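Long-range contacts in neuroglobin (Symsagittifera roscoffensis, PDB 4B4Y), which binds haem and molecular oxygen and, as a member of the neuroglobin family, probably serves in nervous systems: residues E12-I17 with V84-V89; E33-Q38 with L121-K126. All coordinates share one frame; numbering follows the deposited sequence.

Contact 1 of 2, residues E12-I17 with V84-V89; sequences EQQSLI and VDLNGV
The amide end of Q14 reaches from helix 11-24 to the backbone of V84 and L86, while I17, one turn further along, meets the side chain of L86. This is the globin fold at the place where its first helix packs on the turn that follows helix 66-83, the region between the E and F helices in globin nomenclature. The close-packed part centres on L86. Its CD1 lies 4.2 Å from CG1 of I17, and the two side chains meet at about a right angle. Both are buried, with W141 and A144 of helix 135-153 adding apolar cover to I17 and L86 respectively, and V9 reaching both L86 and Q14. CG of Q14 is anti to the backbone N (chi1 -176°), and a bend at chi2 then sets CD 4.0 Å from the backbone N of L86 and 4.1 Å from the carbonyl O of V84. The two ends of this amide are probably interchanged in the model, and turned back it may accept a hydrogen bond from L86 N. Toward solvent the interface thins. V84 and D85 are exposed, with CB turned away from the helix, and the contact there falls largely to the backbone. N87 touches the helical segment little; its OD1 instead accepts a hydrogen bond from the backbone N of V9, tying the turn to the residues that lead into helix 11-24. On the outer side the turn closes on itself, where G88 N donates to the backbone O of D85 at 3.2 Å and weakly to OD1 of the same residue, at an N-H...O angle of 127°.

Contact 2 of 2, residues E33-Q38 with L121-K126; sequences EDVLQQ and LTQVVK
Q123 lies between D34, V35 and Q38, and different parts of its side chain serve each of them. Its methylene CG packs 3.6 Å from CG2 of V35, the two side chains sliding past each other in opposite directions. A bend at chi2 (-60°) turns CD toward D34, and NE2 of the amide lies 3.5 Å from D34 CB. On its other side, OE1 of Q123 and OE1 of Q38 approach to 3.0 Å without bonding, since both are acceptors; the amide planes are 81° apart. T122 supports Q38 from across, its CG2 3.7 Å from Q38 OE1. Helices 28-42 and 111-127 belong to the B-G crossing of the globin fold, where the local axes pass 9.4 Å apart at 136°, and V35 completes the buried side by touching L116 and I120. Water joins the polar groups: one molecule accepts from Q123 NE2 at 2.7 Å and donates to D34 OD2, while a second accepts from Q38 NE2 and lies 2.6 Å from T122 OG1. An alanine in place of Q123 would probably open a gap beside V35 CG2 and leave the first water without its amide donor. Further out, K126 NZ gives Q123 OE1 a weak hydrogen bond, which may ease the meeting of the two oxygens. E42 takes a hydrogen bond from Q38 NE2 and helps to set that amide's rotation. The carboxylate of D34 is held by two salt bridges, OD1 to R63 and OD2 to R127.

Contacts 1 and 2 use successive helices, 11-24 and 28-42, and the two contacts interleave along the chain, 33-38 falling between 12-17 and 84-89, and 84-89 between 33-38 and 121-126. Their centres are 20 Å apart and their nearest atoms about 8 Å, so they do not touch. Helix 135-153 connects them: W141 packs against I17 of contact 1 and against L121 and V124 of helix 111-127 in contact 2. Neither L86 nor V35 lies against the haem, their side chains being about 10 Å and 9 Å from it. Helix 66-83, which runs into segment 84-89, carries H71 and I75 of the oxygen site, whereas L36, next to V35, touches F50 of that site.

Contact 1 of 2, residues E12-I17 with V84-V89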
ATOM      1  N   GLU A  12      34.327  11.393   8.189  1.00 40.27           N
ATOM      2  CA  GLU A  12      34.245  12.588   7.320  1.00 40.24           C
ATOM      3  C   GLU A  12      33.011  12.556   6.349  1.00 38.00           C
ATOM      4  O   GLU A  12      32.331  13.555   6.195  1.00 39.82           O
ATOM      5  CB  GLU A  12      35.542  12.770   6.534  1.00 41.16           C
ATOM      6  CG  GLU A  12      35.579  14.096   5.682  1.00 45.99           C
ATOM      7  CD  GLU A  12      35.371  15.383   6.513  1.00 53.99           C
ATOM      8  OE1 GLU A  12      35.515  15.327   7.771  1.00 56.17           O
ATOM      9  OE2 GLU A  12      35.067  16.470   5.905  1.00 57.30           O
ATOM     10  N   GLN A  13      32.658  11.386   5.836  1.00 36.34           N
ATOM     11  CA  GLN A  13      31.442  11.223   4.971  1.00 36.47           C
ATOM     12  C   GLN A  13      30.176  11.465   5.795  1.00 35.78           C
ATOM     13  O   GLN A  13      29.330  12.285   5.412  1.00 37.63           O
ATOM     14  CB  GLN A  13      31.434   9.836   4.293  1.00 35.12           C
ATOM     15  CG  GLN A  13      32.488   9.782   3.237  1.00 34.24           C
ATOM     16  CD  GLN A  13      32.592   8.445   2.569  1.00 38.88           C
ATOM     17  OE1 GLN A  13      32.431   7.414   3.198  1.00 41.97           O
ATOM     18  NE2 GLN A  13      32.920   8.455   1.278  1.00 40.17           N
ATOM     19  N   GLN A  14      30.087  10.848   6.980  1.00 36.32           N
ATOM     20  CA  GLN A  14      28.969  11.133   7.947  1.00 34.29           C
ATOM     21  C   GLN A  14      28.825  12.581   8.170  1.00 34.27           C
ATOM     22  O   GLN A  14      27.707  13.174   8.054  1.00 35.75           O
ATOM     23  CB  GLN A  14      29.145  10.348   9.236  1.00 34.81           C
ATOM     24  CG  GLN A  14      27.999  10.527  10.215  1.00 34.42           C
ATOM     25  CD  GLN A  14      26.628  10.060   9.613  1.00 36.47           C
ATOM     26  OE1 GLN A  14      25.819  10.897   9.178  1.00 35.43           O
ATOM     27  NE2 GLN A  14      26.378   8.765   9.623  1.00 27.80           N
ATOM     28  N   SER A  15      29.949  13.226   8.393  1.00 34.17           N
ATOM     29  CA  SER A  15      29.871  14.636   8.724  1.00 35.60           C
ATOM     30  C   SER A  15      29.410  15.459   7.502  1.00 36.32           C
ATOM     31  O   SER A  15      28.610  16.406   7.629  1.00 37.90           O
ATOM     32  CB  SER A  15      31.299  15.136   9.206  1.00 35.91           C
ATOM     33  OG  SER A  15      31.258  16.586   9.231  1.00 39.20           O
ATOM     34  N   LEU A  16      29.975  15.185   6.319  1.00 36.29           N
ATOM     35  CA  LEU A  16      29.509  15.910   5.046  1.00 37.08           C
ATOM     36  C   LEU A  16      27.994  15.730   4.828  1.00 35.80           C
ATOM     37  O   LEU A  16      27.295  16.682   4.516  1.00 36.65           O
ATOM     38  CB  LEU A  16      30.253  15.419   3.786  1.00 34.58           C
ATOM     39  CG  LEU A  16      31.735  15.757   3.777  1.00 36.57           C
ATOM     40  CD1 LEU A  16      32.524  14.925   2.677  1.00 36.64           C
ATOM     41  CD2 LEU A  16      31.907  17.324   3.666  1.00 32.98           C
ATOM     42  N   ILE A  17      27.489  14.513   5.064  1.00 36.50           N
ATOM     43  CA  ILE A  17      26.047  14.256   4.978  1.00 37.00           C
ATOM     44  C   ILE A  17      25.240  15.103   5.994  1.00 38.55           C
ATOM     45  O   ILE A  17      24.219  15.752   5.639  1.00 38.16           O
ATOM     46  CB  ILE A  17      25.715  12.786   5.305  1.00 36.82           C
ATOM     47  CG1 ILE A  17      26.357  11.826   4.315  1.00 38.88           C
ATOM     48  CG2 ILE A  17      24.220  12.649   5.342  1.00 34.95           C
ATOM     49  CD1 ILE A  17      25.685  11.838   2.990  1.00 38.75           C
ATOM     50  N   VAL A  84      21.201  10.024   9.359  1.00 36.45           N
ATOM     51  CA  VAL A  84      21.611  10.731  10.518  1.00 37.94           C
ATOM     52  C   VAL A  84      22.517   9.794  11.343  1.00 39.87           C
ATOM     53  O   VAL A  84      23.326  10.208  12.113  1.00 41.73           O
ATOM     54  CB  VAL A  84      20.289  11.329  11.082  1.00 39.04           C
ATOM     55  CG1 VAL A  84      19.745  10.682  12.337  1.00 33.37           C
ATOM     56  CG2 VAL A  84      20.258  12.779  10.885  1.00 33.09           C
ATOM     57  N   ASP A  85      22.506   8.506  11.070  1.00 40.49           N
ATOM     58  CA  ASP A  85      23.458   7.622  11.752  1.00 39.19           C
ATOM     59  C   ASP A  85      23.752   6.423  10.840  1.00 38.61           C
ATOM     60  O   ASP A  85      23.269   5.300  11.069  1.00 37.01           O
ATOM     61  CB  ASP A  85      22.890   7.170  13.118  1.00 40.47           C
ATOM     62  CG  ASP A  85      23.818   6.147  13.877  1.00 43.24           C
ATOM     63  OD1 ASP A  85      25.025   5.913  13.523  1.00 42.60           O
ATOM     64  OD2 ASP A  85      23.286   5.516  14.817  1.00 46.95           O
ATOM     65  N   LEU A  86      24.573   6.645   9.815  1.00 39.17           N
ATOM     66  CA  LEU A  86      24.701   5.633   8.722  1.00 40.17           C
ATOM     67  C   LEU A  86      25.288   4.347   9.161  1.00 40.71           C
ATOM     68  O   LEU A  86      24.825   3.274   8.723  1.00 41.25           O
ATOM     69  CB  LEU A  86      25.469   6.149   7.505  1.00 38.14           C
ATOM     70  CG  LEU A  86      24.552   7.071   6.679  1.00 38.53           C
ATOM     71  CD1 LEU A  86      25.326   8.106   5.866  1.00 32.04           C
ATOM     72  CD2 LEU A  86      23.508   6.307   5.803  1.00 31.23           C
ATOM     73  N   ASN A  87      26.308   4.434  10.016  1.00 43.43           N
ATOM     74  CA  ASN A  87      27.001   3.225  10.508  1.00 47.39           C
ATOM     75  C   ASN A  87      26.227   2.386  11.547  1.00 49.01           C
ATOM     76  O   ASN A  87      26.453   1.175  11.678  1.00 49.62           O
ATOM     77  CB  ASN A  87      28.419   3.578  10.998  1.00 48.43           C
ATOM     78  CG  ASN A  87      29.358   3.946   9.821  1.00 48.89           C
ATOM     79  OD1 ASN A  87      29.105   3.553   8.669  1.00 46.34           O
ATOM     80  ND2 ASN A  87      30.411   4.725  10.105  1.00 48.35           N
ATOM     81  N   GLY A  88      25.277   3.019  12.218  1.00 51.35           N
ATOM     82  CA  GLY A  88      24.504   2.389  13.278  1.00 56.12           C
ATOM     83  C   GLY A  88      23.110   2.005  12.803  1.00 59.74           C
ATOM     84  O   GLY A  88      22.165   1.804  13.621  1.00 59.61           O
ATOM     85  N   VAL A  89      23.005   1.885  11.473  1.00 62.29           N
ATOM     86  CA  VAL A  89      21.743   1.654  10.782  1.00 64.74           C
ATOM     87  C   VAL A  89      21.036   0.351  11.269  1.00 66.91           C
ATOM     88  O   VAL A  89      19.784   0.311  11.359  1.00 66.59           O
ATOM     89  CB  VAL A  89      21.947   1.748   9.203  1.00 64.59           C
ATOM     90  CG1 VAL A  89      22.316   0.449   8.629  1.00 63.83           C
ATOM     91  CG2 VAL A  89      20.754   2.290   8.529  1.00 63.69           C
TER

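Contact 2 of 2, residues E33-Q38 with L121-K126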
ATOM      1  N   GLU A  33       9.095  15.132  -1.571  1.00 26.28           N
ATOM      2  CA  GLU A  33       8.023  15.129  -2.566  1.00 26.63           C
ATOM      3  C   GLU A  33       8.585  15.519  -3.997  1.00 27.96           C
ATOM      4  O   GLU A  33       8.228  14.889  -5.002  1.00 27.42           O
ATOM      5  CB  GLU A  33       6.935  16.125  -2.142  1.00 28.41           C
ATOM      6  CG  GLU A  33       6.029  15.553  -0.971  1.00 27.82           C
ATOM      7  CD  GLU A  33       4.842  16.442  -0.612  1.00 36.58           C
ATOM      8  OE1 GLU A  33       4.562  17.458  -1.320  1.00 38.85           O
ATOM      9  OE2 GLU A  33       4.225  16.162   0.451  1.00 38.36           O
ATOM     10  N   ASP A  34       9.578  16.426  -4.026  1.00 27.75           N
ATOM     11  CA  ASP A  34      10.305  16.751  -5.265  1.00 29.17           C
ATOM     12  C   ASP A  34      10.952  15.479  -5.819  1.00 26.77           C
ATOM     13  O   ASP A  34      10.846  15.236  -6.971  1.00 27.09           O
ATOM     14  CB  ASP A  34      11.439  17.813  -5.010  1.00 27.88           C
ATOM     15  CG  ASP A  34      10.894  19.227  -4.852  1.00 31.33           C
ATOM     16  OD1 ASP A  34       9.692  19.463  -5.157  1.00 32.62           O
ATOM     17  OD2 ASP A  34      11.648  20.103  -4.317  1.00 35.03           O
ATOM     18  N   VAL A  35      11.573  14.680  -4.963  1.00 25.60           N
ATOM     19  CA  VAL A  35      12.209  13.469  -5.374  1.00 24.65           C
ATOM     20  C   VAL A  35      11.213  12.461  -5.968  1.00 26.16           C
ATOM     21  O   VAL A  35      11.476  11.861  -7.029  1.00 25.30           O
ATOM     22  CB  VAL A  35      12.946  12.770  -4.200  1.00 24.31           C
ATOM     23  CG1 VAL A  35      13.410  11.340  -4.598  1.00 18.87           C
ATOM     24  CG2 VAL A  35      14.124  13.643  -3.714  1.00 24.28           C
ATOM     25  N   LEU A  36      10.114  12.214  -5.245  1.00 26.63           N
ATOM     26  CA  LEU A  36       9.163  11.192  -5.673  1.00 25.64           C
ATOM     27  C   LEU A  36       8.457  11.669  -7.003  1.00 25.53           C
ATOM     28  O   LEU A  36       8.149  10.849  -7.879  1.00 24.13           O
ATOM     29  CB  LEU A  36       8.098  11.009  -4.522  1.00 26.26           C
ATOM     30  CG  LEU A  36       7.006   9.920  -4.720  1.00 28.48           C
ATOM     31  CD1 LEU A  36       7.660   8.602  -4.946  1.00 23.57           C
ATOM     32  CD2 LEU A  36       5.997   9.853  -3.442  1.00 18.52           C
ATOM     33  N   GLN A  37       8.174  12.970  -7.102  1.00 24.51           N
ATOM     34  CA  GLN A  37       7.544  13.511  -8.276  1.00 27.16           C
ATOM     35  C   GLN A  37       8.491  13.355  -9.517  1.00 27.88           C
ATOM     36  O   GLN A  37       8.065  12.887 -10.588  1.00 28.20           O
ATOM     37  CB  GLN A  37       7.214  15.006  -8.083  1.00 26.86           C
ATOM     38  CG  GLN A  37       6.539  15.544  -9.357  1.00 29.65           C
ATOM     39  CD  GLN A  37       6.354  17.082  -9.348  1.00 33.03           C
ATOM     40  OE1 GLN A  37       6.105  17.701  -8.272  1.00 32.02           O
ATOM     41  NE2 GLN A  37       6.450  17.710 -10.566  1.00 29.46           N
ATOM     42  N   GLN A  38       9.770  13.662  -9.356  1.00 27.19           N
ATOM     43  CA  GLN A  38      10.694  13.532 -10.503  1.00 27.45           C
ATOM     44  C   GLN A  38      10.808  12.036 -10.818  1.00 27.65           C
ATOM     45  O   GLN A  38      10.875  11.655 -12.000  1.00 26.17           O
ATOM     46  CB  GLN A  38      12.074  14.067 -10.113  1.00 26.75           C
ATOM     47  CG  GLN A  38      13.112  14.068 -11.321  1.00 32.60           C
ATOM     48  CD  GLN A  38      14.601  14.246 -10.860  1.00 38.17           C
ATOM     49  OE1 GLN A  38      14.877  14.492  -9.645  1.00 36.78           O
ATOM     50  NE2 GLN A  38      15.565  14.103 -11.826  1.00 31.63           N
ATOM     51  N   LEU A 121      19.967  12.419  -5.513  1.00 26.36           N
ATOM     52  CA  LEU A 121      21.168  13.257  -5.803  1.00 27.69           C
ATOM     53  C   LEU A 121      20.869  14.546  -6.567  1.00 26.91           C
ATOM     54  O   LEU A 121      21.443  15.582  -6.258  1.00 27.40           O
ATOM     55  CB  LEU A 121      22.319  12.397  -6.438  1.00 27.81           C
ATOM     56  CG  LEU A 121      23.074  11.901  -5.169  1.00 34.52           C
ATOM     57  CD1 LEU A 121      22.504  10.569  -4.447  1.00 28.38           C
ATOM     58  CD2 LEU A 121      24.518  11.865  -5.381  1.00 37.18           C
ATOM     59  N   THR A 122      19.924  14.511  -7.523  1.00 25.57           N
ATOM     60  CA  THR A 122      19.548  15.710  -8.251  1.00 25.37           C
ATOM     61  C   THR A 122      18.878  16.750  -7.364  1.00 27.04           C
ATOM     62  O   THR A 122      19.121  17.985  -7.532  1.00 26.61           O
ATOM     63  CB  THR A 122      18.521  15.393  -9.468  1.00 26.26           C
ATOM     64  OG1 THR A 122      19.241  14.764 -10.525  1.00 28.88           O
ATOM     65  CG2 THR A 122      17.877  16.698  -9.996  1.00 21.04           C
ATOM     66  N   GLN A 123      17.898  16.301  -6.543  1.00 26.67           N
ATOM     67  CA  GLN A 123      17.213  17.261  -5.608  1.00 26.65           C
ATOM     68  C   GLN A 123      18.163  17.697  -4.521  1.00 24.97           C
ATOM     69  O   GLN A 123      18.089  18.828  -4.156  1.00 26.70           O
ATOM     70  CB  GLN A 123      15.923  16.678  -5.000  1.00 27.92           C
ATOM     71  CG  GLN A 123      14.966  16.214  -6.121  1.00 26.40           C
ATOM     72  CD  GLN A 123      14.563  17.337  -7.057  1.00 28.15           C
ATOM     73  OE1 GLN A 123      14.289  17.089  -8.230  1.00 33.09           O
ATOM     74  NE2 GLN A 123      14.464  18.535  -6.548  1.00 24.54           N
ATOM     75  N   VAL A 124      19.112  16.852  -4.072  1.00 25.65           N
ATOM     76  CA  VAL A 124      20.154  17.335  -3.121  1.00 26.48           C
ATOM     77  C   VAL A 124      20.979  18.448  -3.747  1.00 27.54           C
ATOM     78  O   VAL A 124      21.045  19.577  -3.202  1.00 28.66           O
ATOM     79  CB  VAL A 124      21.063  16.203  -2.563  1.00 28.56           C
ATOM     80  CG1 VAL A 124      22.233  16.841  -1.734  1.00 26.94           C
ATOM     81  CG2 VAL A 124      20.255  15.238  -1.705  1.00 25.17           C
ATOM     82  N   VAL A 125      21.446  18.241  -4.996  1.00 28.34           N
ATOM     83  CA  VAL A 125      22.197  19.311  -5.696  1.00 25.47           C
ATOM     84  C   VAL A 125      21.362  20.554  -5.839  1.00 27.30           C
ATOM     85  O   VAL A 125      21.873  21.740  -5.739  1.00 25.79           O
ATOM     86  CB  VAL A 125      22.764  18.838  -7.020  1.00 25.36           C
ATOM     87  CG1 VAL A 125      23.261  20.040  -7.925  1.00 25.21           C
ATOM     88  CG2 VAL A 125      23.900  17.894  -6.774  1.00 24.32           C
ATOM     89  N   LYS A 126      20.063  20.372  -6.035  1.00 26.60           N
ATOM     90  CA  LYS A 126      19.265  21.631  -6.183  1.00 29.65           C
ATOM     91  C   LYS A 126      19.202  22.441  -4.863  1.00 32.08           C
ATOM     92  O   LYS A 126      19.086  23.635  -4.926  1.00 33.22           O
ATOM     93  CB  LYS A 126      17.795  21.365  -6.656  1.00 29.86           C
ATOM     94  CG  LYS A 126      17.707  20.985  -8.246  1.00 34.56           C
ATOM     95  CD  LYS A 126      16.296  20.362  -8.561  0.50 36.75           C
ATOM     96  CE  LYS A 126      15.836  20.303 -10.084  0.50 39.76           C
ATOM     97  NZ  LYS A 126      14.338  19.663 -10.344  0.50 36.98           N
TER
HETATM   98  O   HOH W   1      14.600  19.759  -4.098  1.00 35.33           O
HETATM   99  O   HOH W   2      18.348  13.297 -12.481  0.50 35.13           O